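Local coordinates for protein purine nucleosidase, (IunH-1) (Sulfolobus solfataricus, PDB 3T8J) that is a purine nucleosidase-type protein of the nucleosidase clan, an alpha/beta protein with a mainly parallel central sheet, and carries a bound sodium ion, at residues G114-A120 and K140-V146; I137-I141 and N177-D181; A150-N156 and P186-I191. Numbering follows the deposited sequence.

All three contacts build on one central, mainly parallel sheet, in which strands 116-120, 141-147 and 182-185 lie side by side. Contact 1 joins the first two of these strands. Contact 2, centred about 8 Å from it, packs helix 137-140, just before the second strand, against the loop leading into the third; the two share Lys140 and Ile141 and touch through Lys143-Asp181 and Val144-Phe180. Contact 3 lies about 23 Å from contact 1 and 25 Å from contact 2, centre to centre, past the C-terminal ends of strands 141-147 and 182-185. Along the chain, contact 1 closes before contact 3 opens, while the segments of contacts 2 and 3 alternate. The same neighbouring strands are thus tied together at both ends.

Contact 1 of 3, residues G114-A120 and K140-V146; sequences GELEFLA and KIKKVWV
Residues 116-120 and 141-146 are neighbouring parallel strands of the central sheet, joined through helices 125-133 and 137-140 in a beta-alpha-beta crossover. Their axes approach to 4.7 Å at 21°, with Phe118 beside Val144, Leu119 beside Trp145 and Ala120 beside Val146. The regular ladder runs Phe118 N to Lys143 O (2.9 Å), Trp145 N to Phe118 O (2.9 Å) and Ala120 N to Trp145 O (2.8 Å). Below it Lys142, at helical phi/psi -65/-40, shifts the register by one residue; its N bonds Leu116 O (2.7 Å). Gly114, at phi/psi 87/-8, gives its N-H to Lys140 O (2.8 Å). Among side chains, the NE1-H of Trp145 (chi1 m) is donated to Glu117 OE1 (2.9 Å), and Glu115 OE1 makes a long salt bridge to Lys142 NZ (3.7 Å). Phe118 CB packs on Val144 CG2 (4.3 Å), facing Leu127 of helix 125-133; on the other face, Leu119 CD1 meets Trp145 CB (3.9 Å). Glu117, also salt-bridged to Arg2, therefore has its buried carboxylate satisfied on both oxygens.

Contact 2 of 3, residues I137-I141 and N177-D181; sequences IVKKI and NAGFD
Val138 and Phe180 bury far more surface here than the other residues, and their side chains define the geometry. The arrangement is plain packing in an alpha/beta fold: a short helix leading into one strand is set against the helix-to-strand loop of the next. Val138 sits on helix 137-140, whose turn is closed by Ile141 N to Ile137 O (2.9 Å), and Ile141 is the first residue to leave it. Across from it, 177-181 runs off the end of helix 169-177: Gly179, at phi/psi 106/17, turns the chain where a CB would collide with the preceding carbonyl, and Phe180 continues extended. The CA atoms of Val138 and Phe180 are 5.1 Å apart. With Phe180 chi1 m and Val138 chi1 t, methyl CG2 of Val138 stands 3.9 Å from the Phe180 ring centroid, 10° off the normal, a CH-pi contact. The same CG2 meets Ala178 CB (3.9 Å), while Val138 CG1 lies 3.2 Å from Gly179 O. Ile137 CG1 to Phe180 CZ (4.1 Å) and Ile141 CD1 to Phe180 CE1 (4.2 Å) complete the apolar patch. Two waters bridge the backbones: one is 2.8 Å from Gly179 O and 3.3 Å from Val138 O, the other 2.7 Å from Ile141 O and 3.0 Å from Asp181 N. Helix 125-133 adds Leu127 against Phe180 and Tyr131 against Val138 and Ala178, beside the entries to strands 141-147 and 182-185.

Contact 3 of 3, residues A150-N156 and P186-I191; sequences AVFGIGN and PWDVII
The carboxylate of Asp188 receives three backbone N-H groups: Val151 N to OD1 (2.9 Å), and Phe152 N (2.7 Å) and Ile154 N (3.2 Å) both to OD2. In the alpha/beta fold of this family, this carboxylate holds the loop that follows strand 141-147 against helix 187-190, which follows the adjacent parallel strand 182-185. Residues 150-153 form a type I beta turn that lets Val151 N and Phe152 N point to the carboxylate; Gly153, its last residue, at phi/psi 61/27, brings Ile154 N round to OD2. Asp188 takes chi1 p and chi2 near 8°, its CB directed at the loop. Pro186 is the N-cap residue of the helix, its CA 5.3 Å from that of Ala150. Around the carboxylate, Val151 CG1 packs on Pro186 CG (3.7 Å) and Ile154 CG2 on Ile191 CD1 (4.1 Å). Farther along, Asn156 (chi1 p) lies over a face of Trp187 (chi1 t), with CB 3.8 Å from the centroid of the five-membered ring in a CH-pi contact; its OD1 accepts from Phe163 N. The Asn156 side chain is about 10 Å from the bound sodium ion. The loop also borders the second subunit, where Phe152 packs on Phe152 of that subunit and Ile154 on its Arg276. At the edge of the indole, Ile154 O lies 3.3 Å from Trp187 CD1, buried without a hydrogen-bond partner.

Contact 1 of 3, residues G114-A120 and K140-V146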
ATOM      1  N   GLY A 114       2.093 -37.782  -9.014  1.00 29.13           N
ATOM      2  CA  GLY A 114       0.689 -38.091  -9.009  1.00 31.19           C
ATOM      3  C   GLY A 114       0.164 -38.687  -7.727  1.00 31.94           C
ATOM      4  O   GLY A 114      -1.059 -38.843  -7.581  1.00 33.53           O
ATOM      5  N   GLU A 115       1.063 -39.026  -6.796  1.00 30.54           N
ATOM      6  CA  GLU A 115       0.650 -39.610  -5.526  0.50 31.27           C
ATOM      7  C   GLU A 115       1.172 -38.827  -4.313  1.00 30.01           C
ATOM      8  O   GLU A 115       0.646 -38.983  -3.211  1.00 31.79           O
ATOM      9  CB  GLU A 115       1.111 -41.062  -5.439  0.50 32.59           C
ATOM     10  CG  GLU A 115       0.561 -41.981  -6.545  0.50 35.85           C
ATOM     11  CD  GLU A 115      -0.951 -41.898  -6.719  0.50 39.57           C
ATOM     12  OE1 GLU A 115      -1.679 -41.629  -5.736  0.50 42.81           O
ATOM     13  OE2 GLU A 115      -1.430 -42.110  -7.857  0.50 44.58           O
ATOM     14  N   LEU A 116       2.169 -37.972  -4.512  1.00 26.86           N
ATOM     15  CA  LEU A 116       2.778 -37.277  -3.365  1.00 24.90           C
ATOM     16  C   LEU A 116       1.806 -36.271  -2.758  1.00 23.88           C
ATOM     17  O   LEU A 116       1.195 -35.472  -3.477  1.00 24.01           O
ATOM     18  CB  LEU A 116       4.077 -36.558  -3.760  1.00 23.92           C
ATOM     19  CG  LEU A 116       4.948 -36.049  -2.608  1.00 23.31           C
ATOM     20  CD1 LEU A 116       5.411 -37.197  -1.717  1.00 25.56           C
ATOM     21  CD2 LEU A 116       6.115 -35.256  -3.187  1.00 25.40           C
ATOM     22  N   GLU A 117       1.705 -36.277  -1.425  1.00 22.34           N
ATOM     23  CA  GLU A 117       0.924 -35.309  -0.702  1.00 20.90           C
ATOM     24  C   GLU A 117       1.857 -34.471   0.156  1.00 21.71           C
ATOM     25  O   GLU A 117       2.861 -34.976   0.663  1.00 22.26           O
ATOM     26  CB  GLU A 117      -0.154 -35.993   0.137  1.00 22.36           C
ATOM     27  CG  GLU A 117      -1.122 -36.829  -0.766  1.00 23.95           C
ATOM     28  CD  GLU A 117      -2.248 -37.492   0.013  1.00 25.95           C
ATOM     29  OE1 GLU A 117      -3.050 -36.755   0.627  1.00 26.73           O
ATOM     30  OE2 GLU A 117      -2.355 -38.760  -0.022  1.00 28.58           O
ATOM     31  N   PHE A 118       1.525 -33.204   0.305  1.00 20.36           N
ATOM     32  CA  PHE A 118       2.380 -32.251   1.036  1.00 19.30           C
ATOM     33  C   PHE A 118       1.624 -31.702   2.235  1.00 20.30           C
ATOM     34  O   PHE A 118       0.600 -31.041   2.083  1.00 20.73           O
ATOM     35  CB  PHE A 118       2.814 -31.105   0.096  1.00 19.50           C
ATOM     36  CG  PHE A 118       3.938 -30.272   0.605  1.00 20.01           C
ATOM     37  CD1 PHE A 118       5.246 -30.526   0.208  1.00 21.21           C
ATOM     38  CD2 PHE A 118       3.697 -29.199   1.448  1.00 20.76           C
ATOM     39  CE1 PHE A 118       6.304 -29.750   0.694  1.00 22.07           C
ATOM     40  CE2 PHE A 118       4.758 -28.411   1.941  1.00 21.32           C
ATOM     41  CZ  PHE A 118       6.066 -28.691   1.531  1.00 20.73           C
ATOM     42  N   LEU A 119       2.137 -31.974   3.445  1.00 19.84           N
ATOM     43  CA  LEU A 119       1.503 -31.503   4.674  1.00 19.76           C
ATOM     44  C   LEU A 119       2.218 -30.212   5.098  1.00 19.64           C
ATOM     45  O   LEU A 119       3.311 -30.238   5.686  1.00 20.00           O
ATOM     46  CB  LEU A 119       1.550 -32.606   5.731  1.00 20.76           C
ATOM     47  CG  LEU A 119       0.924 -32.293   7.081  1.00 21.85           C
ATOM     48  CD1 LEU A 119      -0.552 -31.896   6.983  1.00 22.12           C
ATOM     49  CD2 LEU A 119       1.092 -33.487   8.039  1.00 22.44           C
ATOM     50  N   ALA A 120       1.596 -29.095   4.705  1.00 19.18           N
ATOM     51  CA  ALA A 120       2.107 -27.745   4.884  1.00 18.68           C
ATOM     52  C   ALA A 120       1.550 -27.177   6.180  1.00 19.54           C
ATOM     53  O   ALA A 120       0.583 -26.398   6.179  1.00 20.10           O
ATOM     54  CB  ALA A 120       1.698 -26.858   3.681  1.00 19.48           C
ATOM     55  N   LYS A 140       2.288 -32.837 -10.226  1.00 26.47           N
ATOM     56  CA  LYS A 140       2.943 -34.013  -9.629  1.00 26.42           C
ATOM     57  C   LYS A 140       2.587 -34.216  -8.153  1.00 26.05           C
ATOM     58  O   LYS A 140       2.546 -35.358  -7.671  1.00 26.58           O
ATOM     59  CB  LYS A 140       4.465 -33.951  -9.799  1.00 26.65           C
ATOM     60  CG  LYS A 140       4.883 -34.022 -11.254  1.00 28.18           C
ATOM     61  CD  LYS A 140       6.328 -33.706 -11.479  1.00 31.75           C
ATOM     62  CE  LYS A 140       6.647 -33.749 -12.975  1.00 34.49           C
ATOM     63  NZ  LYS A 140       8.049 -33.324 -13.243  1.00 38.50           N
ATOM     64  N   ILE A 141       2.340 -33.127  -7.439  1.00 24.80           N
ATOM     65  CA  ILE A 141       1.823 -33.234  -6.082  1.00 24.41           C
ATOM     66  C   ILE A 141       0.293 -33.361  -6.127  1.00 24.78           C
ATOM     67  O   ILE A 141      -0.432 -32.478  -6.660  1.00 27.45           O
ATOM     68  CB  ILE A 141       2.283 -32.029  -5.231  1.00 22.90           C
ATOM     69  CG1 ILE A 141       3.803 -32.080  -5.059  1.00 23.18           C
ATOM     70  CG2 ILE A 141       1.484 -31.963  -3.916  1.00 24.93           C
ATOM     71  CD1 ILE A 141       4.423 -30.799  -4.452  1.00 24.84           C
ATOM     72  N   LYS A 142      -0.211 -34.465  -5.591  1.00 24.96           N
ATOM     73  CA  LYS A 142      -1.634 -34.787  -5.589  1.00 26.62           C
ATOM     74  C   LYS A 142      -2.472 -33.811  -4.762  1.00 26.01           C
ATOM     75  O   LYS A 142      -3.584 -33.432  -5.132  1.00 26.74           O
ATOM     76  CB  LYS A 142      -1.807 -36.230  -5.050  1.00 27.70           C
ATOM     77  CG  LYS A 142      -3.220 -36.707  -4.924  1.00 33.78           C
ATOM     78  CD  LYS A 142      -3.282 -38.163  -4.510  1.00 38.15           C
ATOM     79  CE  LYS A 142      -4.719 -38.633  -4.409  1.00 43.66           C
ATOM     80  NZ  LYS A 142      -4.811 -40.104  -4.368  1.00 47.92           N
ATOM     81  N   LYS A 143      -1.945 -33.404  -3.609  1.00 24.20           N
ATOM     82  CA  LYS A 143      -2.718 -32.682  -2.628  1.00 23.68           C
ATOM     83  C   LYS A 143      -1.778 -31.890  -1.709  1.00 22.33           C
ATOM     84  O   LYS A 143      -0.733 -32.408  -1.346  1.00 22.46           O
ATOM     85  CB  LYS A 143      -3.526 -33.673  -1.788  1.00 25.87           C
ATOM     86  CG  LYS A 143      -4.533 -33.067  -0.882  1.00 27.63           C
ATOM     87  CD  LYS A 143      -5.710 -32.483  -1.659  1.00 29.52           C
ATOM     88  CE  LYS A 143      -6.601 -31.751  -0.718  1.00 30.69           C
ATOM     89  NZ  LYS A 143      -7.876 -31.356  -1.391  1.00 30.64           N
ATOM     90  N   VAL A 144      -2.170 -30.656  -1.394  1.00 20.41           N
ATOM     91  CA  VAL A 144      -1.504 -29.831  -0.358  1.00 20.13           C
ATOM     92  C   VAL A 144      -2.518 -29.609   0.750  1.00 21.01           C
ATOM     93  O   VAL A 144      -3.596 -29.033   0.529  1.00 22.42           O
ATOM     94  CB  VAL A 144      -0.993 -28.509  -0.927  1.00 19.49           C
ATOM     95  CG1 VAL A 144      -0.221 -27.724   0.141  1.00 20.11           C
ATOM     96  CG2 VAL A 144      -0.089 -28.787  -2.141  1.00 22.00           C
ATOM     97  N   TRP A 145      -2.136 -30.017   1.968  1.00 20.72           N
ATOM     98  CA  TRP A 145      -2.932 -29.834   3.181  1.00 20.73           C
ATOM     99  C   TRP A 145      -2.299 -28.692   3.978  1.00 19.80           C
ATOM    100  O   TRP A 145      -1.191 -28.839   4.459  1.00 20.79           O
ATOM    101  CB  TRP A 145      -2.928 -31.125   3.997  1.00 20.95           C
ATOM    102  CG  TRP A 145      -3.432 -32.358   3.276  1.00 22.32           C
ATOM    103  CD1 TRP A 145      -2.682 -33.326   2.641  1.00 23.72           C
ATOM    104  CD2 TRP A 145      -4.797 -32.782   3.158  1.00 23.47           C
ATOM    105  NE1 TRP A 145      -3.505 -34.309   2.144  1.00 24.03           N
ATOM    106  CE2 TRP A 145      -4.807 -33.990   2.430  1.00 25.01           C
ATOM    107  CE3 TRP A 145      -6.019 -32.240   3.579  1.00 25.34           C
ATOM    108  CZ2 TRP A 145      -5.982 -34.656   2.135  1.00 26.44           C
ATOM    109  CZ3 TRP A 145      -7.188 -32.918   3.280  1.00 27.53           C
ATOM    110  CH2 TRP A 145      -7.157 -34.104   2.551  1.00 27.81           C
ATOM    111  N   VAL A 146      -2.980 -27.566   4.034  1.00 19.72           N
ATOM    112  CA  VAL A 146      -2.426 -26.328   4.606  1.00 19.77           C
ATOM    113  C   VAL A 146      -3.054 -26.034   5.961  1.00 21.01           C
ATOM    114  O   VAL A 146      -4.283 -25.940   6.077  1.00 22.21           O
ATOM    115  CB  VAL A 146      -2.685 -25.129   3.674  1.00 19.05           C
ATOM    116  CG1 VAL A 146      -2.228 -23.805   4.333  1.00 20.03           C
ATOM    117  CG2 VAL A 146      -1.970 -25.297   2.327  1.00 19.48           C
TER

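Contact 2 of 3, residues I137-I141 and N177-D181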
ATOM      1  N   ILE A 137       5.531 -29.227 -10.506  1.00 24.65           N
ATOM      2  CA  ILE A 137       5.143 -29.889  -9.263  1.00 24.57           C
ATOM      3  C   ILE A 137       3.666 -29.683  -8.917  1.00 24.02           C
ATOM      4  O   ILE A 137       3.117 -30.400  -8.090  1.00 23.68           O
ATOM      5  CB  ILE A 137       6.049 -29.515  -8.026  1.00 23.72           C
ATOM      6  CG1 ILE A 137       5.878 -28.049  -7.584  1.00 22.82           C
ATOM      7  CG2 ILE A 137       7.515 -29.822  -8.308  1.00 24.86           C
ATOM      8  CD1 ILE A 137       6.628 -27.711  -6.278  1.00 23.31           C
ATOM      9  N   VAL A 138       2.999 -28.714  -9.549  1.00 24.08           N
ATOM     10  CA  VAL A 138       1.586 -28.492  -9.282  1.00 24.74           C
ATOM     11  C   VAL A 138       0.726 -29.711  -9.702  1.00 26.61           C
ATOM     12  O   VAL A 138      -0.210 -30.069  -8.994  1.00 28.12           O
ATOM     13  CB  VAL A 138       1.080 -27.222  -9.972  1.00 25.61           C
ATOM     14  CG1 VAL A 138      -0.435 -27.168  -9.977  1.00 28.74           C
ATOM     15  CG2 VAL A 138       1.647 -25.982  -9.304  1.00 26.34           C
ATOM     16  N   LYS A 139       1.076 -30.351 -10.801  1.00 27.64           N
ATOM     17  CA  LYS A 139       0.395 -31.603 -11.156  1.00 29.46           C
ATOM     18  C   LYS A 139       0.966 -32.807 -10.416  1.00 29.18           C
ATOM     19  O   LYS A 139       0.208 -33.730 -10.034  1.00 32.55           O
ATOM     20  CB  LYS A 139       0.406 -31.870 -12.646  1.00 31.04           C
ATOM     21  CG  LYS A 139      -0.398 -33.162 -12.964  1.00 31.92           C
ATOM     22  CD  LYS A 139      -0.867 -33.252 -14.342  1.00 34.55           C
ATOM     23  CE  LYS A 139      -1.411 -34.646 -14.595  1.00 34.59           C
ATOM     24  NZ  LYS A 139      -1.974 -34.756 -15.969  1.00 35.75           N
ATOM     25  N   LYS A 140       2.288 -32.837 -10.226  1.00 26.47           N
ATOM     26  CA  LYS A 140       2.943 -34.013  -9.629  1.00 26.42           C
ATOM     27  C   LYS A 140       2.587 -34.216  -8.153  1.00 26.05           C
ATOM     28  O   LYS A 140       2.546 -35.358  -7.671  1.00 26.58           O
ATOM     29  CB  LYS A 140       4.465 -33.951  -9.799  1.00 26.65           C
ATOM     30  CG  LYS A 140       4.883 -34.022 -11.254  1.00 28.18           C
ATOM     31  CD  LYS A 140       6.328 -33.706 -11.479  1.00 31.75           C
ATOM     32  CE  LYS A 140       6.647 -33.749 -12.975  1.00 34.49           C
ATOM     33  NZ  LYS A 140       8.049 -33.324 -13.243  1.00 38.50           N
ATOM     34  N   ILE A 141       2.340 -33.127  -7.439  1.00 24.80           N
ATOM     35  CA  ILE A 141       1.823 -33.234  -6.082  1.00 24.41           C
ATOM     36  C   ILE A 141       0.293 -33.361  -6.127  1.00 24.78           C
ATOM     37  O   ILE A 141      -0.432 -32.478  -6.660  1.00 27.45           O
ATOM     38  CB  ILE A 141       2.283 -32.029  -5.231  1.00 22.90           C
ATOM     39  CG1 ILE A 141       3.803 -32.080  -5.059  1.00 23.18           C
ATOM     40  CG2 ILE A 141       1.484 -31.963  -3.916  1.00 24.93           C
ATOM     41  CD1 ILE A 141       4.423 -30.799  -4.452  1.00 24.84           C
ATOM     42  N   ASN A 177      -1.623 -19.087  -5.686  1.00 22.72           N
ATOM     43  CA  ASN A 177      -1.832 -18.686  -7.088  0.50 23.60           C
ATOM     44  C   ASN A 177      -1.350 -19.754  -8.086  1.00 23.95           C
ATOM     45  O   ASN A 177      -1.668 -19.673  -9.284  1.00 24.55           O
ATOM     46  CB  ASN A 177      -1.104 -17.361  -7.342  0.50 23.93           C
ATOM     47  CG  ASN A 177      -1.347 -16.800  -8.717  0.50 26.63           C
ATOM     48  OD1 ASN A 177      -2.471 -16.451  -9.073  0.50 29.74           O
ATOM     49  ND2 ASN A 177      -0.280 -16.699  -9.503  0.50 28.57           N
ATOM     50  N   ALA A 178      -0.617 -20.762  -7.619  1.00 22.89           N
ATOM     51  CA  ALA A 178       0.078 -21.725  -8.501  1.00 23.02           C
ATOM     52  C   ALA A 178      -0.843 -22.730  -9.200  1.00 23.52           C
ATOM     53  O   ALA A 178      -0.508 -23.218 -10.288  1.00 26.20           O
ATOM     54  CB  ALA A 178       1.153 -22.484  -7.726  1.00 23.85           C
ATOM     55  N   GLY A 179      -1.943 -23.091  -8.547  1.00 23.05           N
ATOM     56  CA  GLY A 179      -2.889 -24.120  -9.047  1.00 23.91           C
ATOM     57  C   GLY A 179      -2.852 -25.471  -8.344  1.00 24.11           C
ATOM     58  O   GLY A 179      -3.345 -26.457  -8.864  1.00 26.11           O
ATOM     59  N   PHE A 180      -2.264 -25.541  -7.142  1.00 22.67           N
ATOM     60  CA  PHE A 180      -2.282 -26.764  -6.359  1.00 23.12           C
ATOM     61  C   PHE A 180      -3.711 -27.093  -5.897  1.00 23.55           C
ATOM     62  O   PHE A 180      -4.544 -26.187  -5.734  1.00 25.05           O
ATOM     63  CB  PHE A 180      -1.458 -26.558  -5.069  1.00 22.59           C
ATOM     64  CG  PHE A 180       0.052 -26.440  -5.265  1.00 21.48           C
ATOM     65  CD1 PHE A 180       0.815 -27.574  -5.516  1.00 20.74           C
ATOM     66  CD2 PHE A 180       0.706 -25.214  -5.127  1.00 22.58           C
ATOM     67  CE1 PHE A 180       2.176 -27.471  -5.686  1.00 21.17           C
ATOM     68  CE2 PHE A 180       2.089 -25.131  -5.271  1.00 22.56           C
ATOM     69  CZ  PHE A 180       2.815 -26.250  -5.545  1.00 21.65           C
ATOM     70  N   ASP A 181      -3.968 -28.364  -5.600  1.00 24.28           N
ATOM     71  CA  ASP A 181      -5.209 -28.820  -4.971  1.00 23.70           C
ATOM     72  C   ASP A 181      -5.038 -28.631  -3.465  1.00 23.63           C
ATOM     73  O   ASP A 181      -4.376 -29.451  -2.845  1.00 22.64           O
ATOM     74  CB  ASP A 181      -5.460 -30.288  -5.334  1.00 25.42           C
ATOM     75  CG  ASP A 181      -6.773 -30.828  -4.794  1.00 27.03           C
ATOM     76  OD1 ASP A 181      -7.389 -30.169  -3.925  1.00 28.93           O
ATOM     77  OD2 ASP A 181      -7.204 -31.945  -5.230  1.00 30.50           O
TER
HETATM   78  O   HOH W   1      -3.381 -29.215  -9.283  1.00 29.49           O
HETATM   79  O   HOH W   2      -1.608 -30.024  -6.471  1.00 21.17           O

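Contact 3 of 3, residues A150-N156 and P186-I191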
ATOM      1  N   ALA A 150      -6.733 -17.070   8.852  1.00 20.58           N
ATOM      2  CA  ALA A 150      -7.791 -16.686   9.782  1.00 21.46           C
ATOM      3  C   ALA A 150      -8.925 -16.128   8.928  1.00 22.96           C
ATOM      4  O   ALA A 150      -8.853 -15.024   8.384  1.00 23.47           O
ATOM      5  CB  ALA A 150      -7.272 -15.673  10.820  1.00 20.92           C
ATOM      6  N   VAL A 151      -9.953 -16.940   8.762  1.00 23.68           N
ATOM      7  CA  VAL A 151     -11.003 -16.637   7.780  1.00 25.56           C
ATOM      8  C   VAL A 151     -12.100 -15.776   8.361  1.00 26.40           C
ATOM      9  O   VAL A 151     -13.020 -15.367   7.633  1.00 29.37           O
ATOM     10  CB  VAL A 151     -11.540 -17.916   7.130  1.00 25.33           C
ATOM     11  CG1 VAL A 151     -10.386 -18.645   6.410  1.00 26.48           C
ATOM     12  CG2 VAL A 151     -12.189 -18.825   8.168  1.00 27.50           C
ATOM     13  N   PHE A 152     -12.041 -15.495   9.668  1.00 26.72           N
ATOM     14  CA  PHE A 152     -12.897 -14.485  10.285  1.00 28.06           C
ATOM     15  C   PHE A 152     -12.033 -13.354  10.874  1.00 27.02           C
ATOM     16  O   PHE A 152     -12.478 -12.566  11.703  1.00 29.10           O
ATOM     17  CB  PHE A 152     -13.741 -15.141  11.371  1.00 27.98           C
ATOM     18  CG  PHE A 152     -14.648 -16.219  10.865  1.00 31.20           C
ATOM     19  CD1 PHE A 152     -15.771 -15.897  10.122  1.00 33.94           C
ATOM     20  CD2 PHE A 152     -14.385 -17.557  11.129  1.00 32.20           C
ATOM     21  CE1 PHE A 152     -16.603 -16.906   9.639  1.00 34.64           C
ATOM     22  CE2 PHE A 152     -15.214 -18.556  10.655  1.00 33.48           C
ATOM     23  CZ  PHE A 152     -16.305 -18.239   9.922  1.00 33.72           C
ATOM     24  N   GLY A 153     -10.789 -13.265  10.418  1.00 26.60           N
ATOM     25  CA  GLY A 153      -9.869 -12.253  10.927  1.00 26.37           C
ATOM     26  C   GLY A 153      -9.564 -12.332  12.417  1.00 26.45           C
ATOM     27  O   GLY A 153      -9.288 -11.296  13.013  1.00 27.83           O
ATOM     28  N   ILE A 154      -9.654 -13.522  13.026  1.00 25.56           N
ATOM     29  CA  ILE A 154      -9.302 -13.728  14.434  1.00 24.98           C
ATOM     30  C   ILE A 154      -7.930 -14.400  14.400  1.00 23.33           C
ATOM     31  O   ILE A 154      -7.822 -15.631  14.309  1.00 24.19           O
ATOM     32  CB  ILE A 154     -10.326 -14.591  15.207  1.00 26.41           C
ATOM     33  CG1 ILE A 154     -11.721 -13.954  15.179  1.00 29.10           C
ATOM     34  CG2 ILE A 154      -9.829 -14.822  16.642  1.00 26.99           C
ATOM     35  CD1 ILE A 154     -11.786 -12.531  15.632  1.00 33.10           C
ATOM     36  N   GLY A 155      -6.890 -13.569  14.426  1.00 21.94           N
ATOM     37  CA  GLY A 155      -5.527 -14.028  14.235  1.00 21.68           C
ATOM     38  C   GLY A 155      -4.831 -14.357  15.558  1.00 21.09           C
ATOM     39  O   GLY A 155      -5.362 -14.111  16.634  1.00 23.15           O
ATOM     40  N   ASN A 156      -3.647 -14.923  15.434  1.00 21.04           N
ATOM     41  CA  ASN A 156      -2.789 -15.198  16.605  1.00 21.17           C
ATOM     42  C   ASN A 156      -1.529 -14.337  16.660  1.00 21.74           C
ATOM     43  O   ASN A 156      -1.259 -13.691  17.683  1.00 23.28           O
ATOM     44  CB  ASN A 156      -2.501 -16.700  16.788  1.00 20.84           C
ATOM     45  CG  ASN A 156      -1.804 -17.392  15.614  1.00 21.41           C
ATOM     46  OD1 ASN A 156      -1.601 -16.829  14.541  1.00 20.62           O
ATOM     47  ND2 ASN A 156      -1.426 -18.657  15.831  1.00 23.58           N
ATOM     48  N   PRO A 186      -8.081 -23.276   8.941  1.00 22.07           N
ATOM     49  CA  PRO A 186      -7.731 -21.977   9.558  1.00 20.98           C
ATOM     50  C   PRO A 186      -7.581 -22.006  11.082  1.00 21.38           C
ATOM     51  O   PRO A 186      -8.250 -22.788  11.765  1.00 21.64           O
ATOM     52  CB  PRO A 186      -8.915 -21.065   9.179  1.00 22.24           C
ATOM     53  CG  PRO A 186      -9.749 -21.850   8.237  1.00 24.50           C
ATOM     54  CD  PRO A 186      -9.476 -23.272   8.453  1.00 23.28           C
ATOM     55  N   TRP A 187      -6.743 -21.103  11.585  1.00 21.52           N
ATOM     56  CA  TRP A 187      -6.585 -20.903  13.016  1.00 21.84           C
ATOM     57  C   TRP A 187      -7.905 -20.630  13.725  1.00 22.81           C
ATOM     58  O   TRP A 187      -8.157 -21.179  14.818  1.00 23.06           O
ATOM     59  CB  TRP A 187      -5.659 -19.716  13.251  1.00 21.09           C
ATOM     60  CG  TRP A 187      -5.511 -19.332  14.721  1.00 22.74           C
ATOM     61  CD1 TRP A 187      -6.093 -18.270  15.365  1.00 23.47           C
ATOM     62  CD2 TRP A 187      -4.752 -20.031  15.695  1.00 25.57           C
ATOM     63  NE1 TRP A 187      -5.740 -18.273  16.703  1.00 26.47           N
ATOM     64  CE2 TRP A 187      -4.908 -19.340  16.922  1.00 25.05           C
ATOM     65  CE3 TRP A 187      -3.932 -21.163  15.655  1.00 26.38           C
ATOM     66  CZ2 TRP A 187      -4.272 -19.755  18.106  1.00 27.24           C
ATOM     67  CZ3 TRP A 187      -3.310 -21.568  16.840  1.00 27.27           C
ATOM     68  CH2 TRP A 187      -3.479 -20.859  18.028  1.00 27.55           C
ATOM     69  N   ASP A 188      -8.738 -19.763  13.153  1.00 23.06           N
ATOM     70  CA  ASP A 188      -9.962 -19.344  13.831  1.00 24.57           C
ATOM     71  C   ASP A 188     -11.126 -20.322  13.689  1.00 25.47           C
ATOM     72  O   ASP A 188     -12.241 -20.046  14.154  1.00 27.97           O
ATOM     73  CB  ASP A 188     -10.335 -17.885  13.537  1.00 25.00           C
ATOM     74  CG  ASP A 188     -10.354 -17.534  12.069  1.00 25.25           C
ATOM     75  OD1 ASP A 188     -10.223 -18.437  11.191  1.00 24.77           O
ATOM     76  OD2 ASP A 188     -10.520 -16.302  11.794  1.00 24.88           O
ATOM     77  N   VAL A 189     -10.830 -21.482  13.094  1.00 25.65           N
ATOM     78  CA  VAL A 189     -11.676 -22.658  13.171  1.00 26.74           C
ATOM     79  C   VAL A 189     -11.136 -23.599  14.270  1.00 27.29           C
ATOM     80  O   VAL A 189     -11.884 -24.022  15.152  1.00 28.59           O
ATOM     81  CB  VAL A 189     -11.758 -23.357  11.792  1.00 26.55           C
ATOM     82  CG1 VAL A 189     -12.362 -24.768  11.914  1.00 28.79           C
ATOM     83  CG2 VAL A 189     -12.530 -22.473  10.812  1.00 27.79           C
ATOM     84  N   ILE A 190      -9.849 -23.912  14.232  1.00 25.82           N
ATOM     85  CA  ILE A 190      -9.307 -24.909  15.169  1.00 26.80           C
ATOM     86  C   ILE A 190      -9.386 -24.443  16.637  1.00 27.53           C
ATOM     87  O   ILE A 190      -9.502 -25.302  17.513  1.00 27.65           O
ATOM     88  CB  ILE A 190      -7.879 -25.405  14.805  1.00 27.15           C
ATOM     89  CG1 ILE A 190      -6.852 -24.309  14.953  1.00 26.56           C
ATOM     90  CG2 ILE A 190      -7.844 -26.009  13.409  1.00 28.47           C
ATOM     91  CD1 ILE A 190      -6.195 -24.327  16.359  1.00 27.96           C
ATOM     92  N   ILE A 191      -9.389 -23.127  16.899  1.00 27.28           N
ATOM     93  CA  ILE A 191      -9.486 -22.641  18.292  1.00 28.47           C
ATOM     94  C   ILE A 191     -10.836 -22.920  18.937  1.00 29.73           C
ATOM     95  O   ILE A 191     -10.975 -22.780  20.147  1.00 31.35           O
ATOM     96  CB  ILE A 191      -9.133 -21.124  18.468  1.00 27.20           C
ATOM     97  CG1 ILE A 191     -10.086 -20.226  17.672  1.00 28.70           C
ATOM     98  CG2 ILE A 191      -7.660 -20.889  18.118  1.00 28.16           C
ATOM     99  CD1 ILE A 191      -9.767 -18.717  17.794  1.00 30.57           C
TER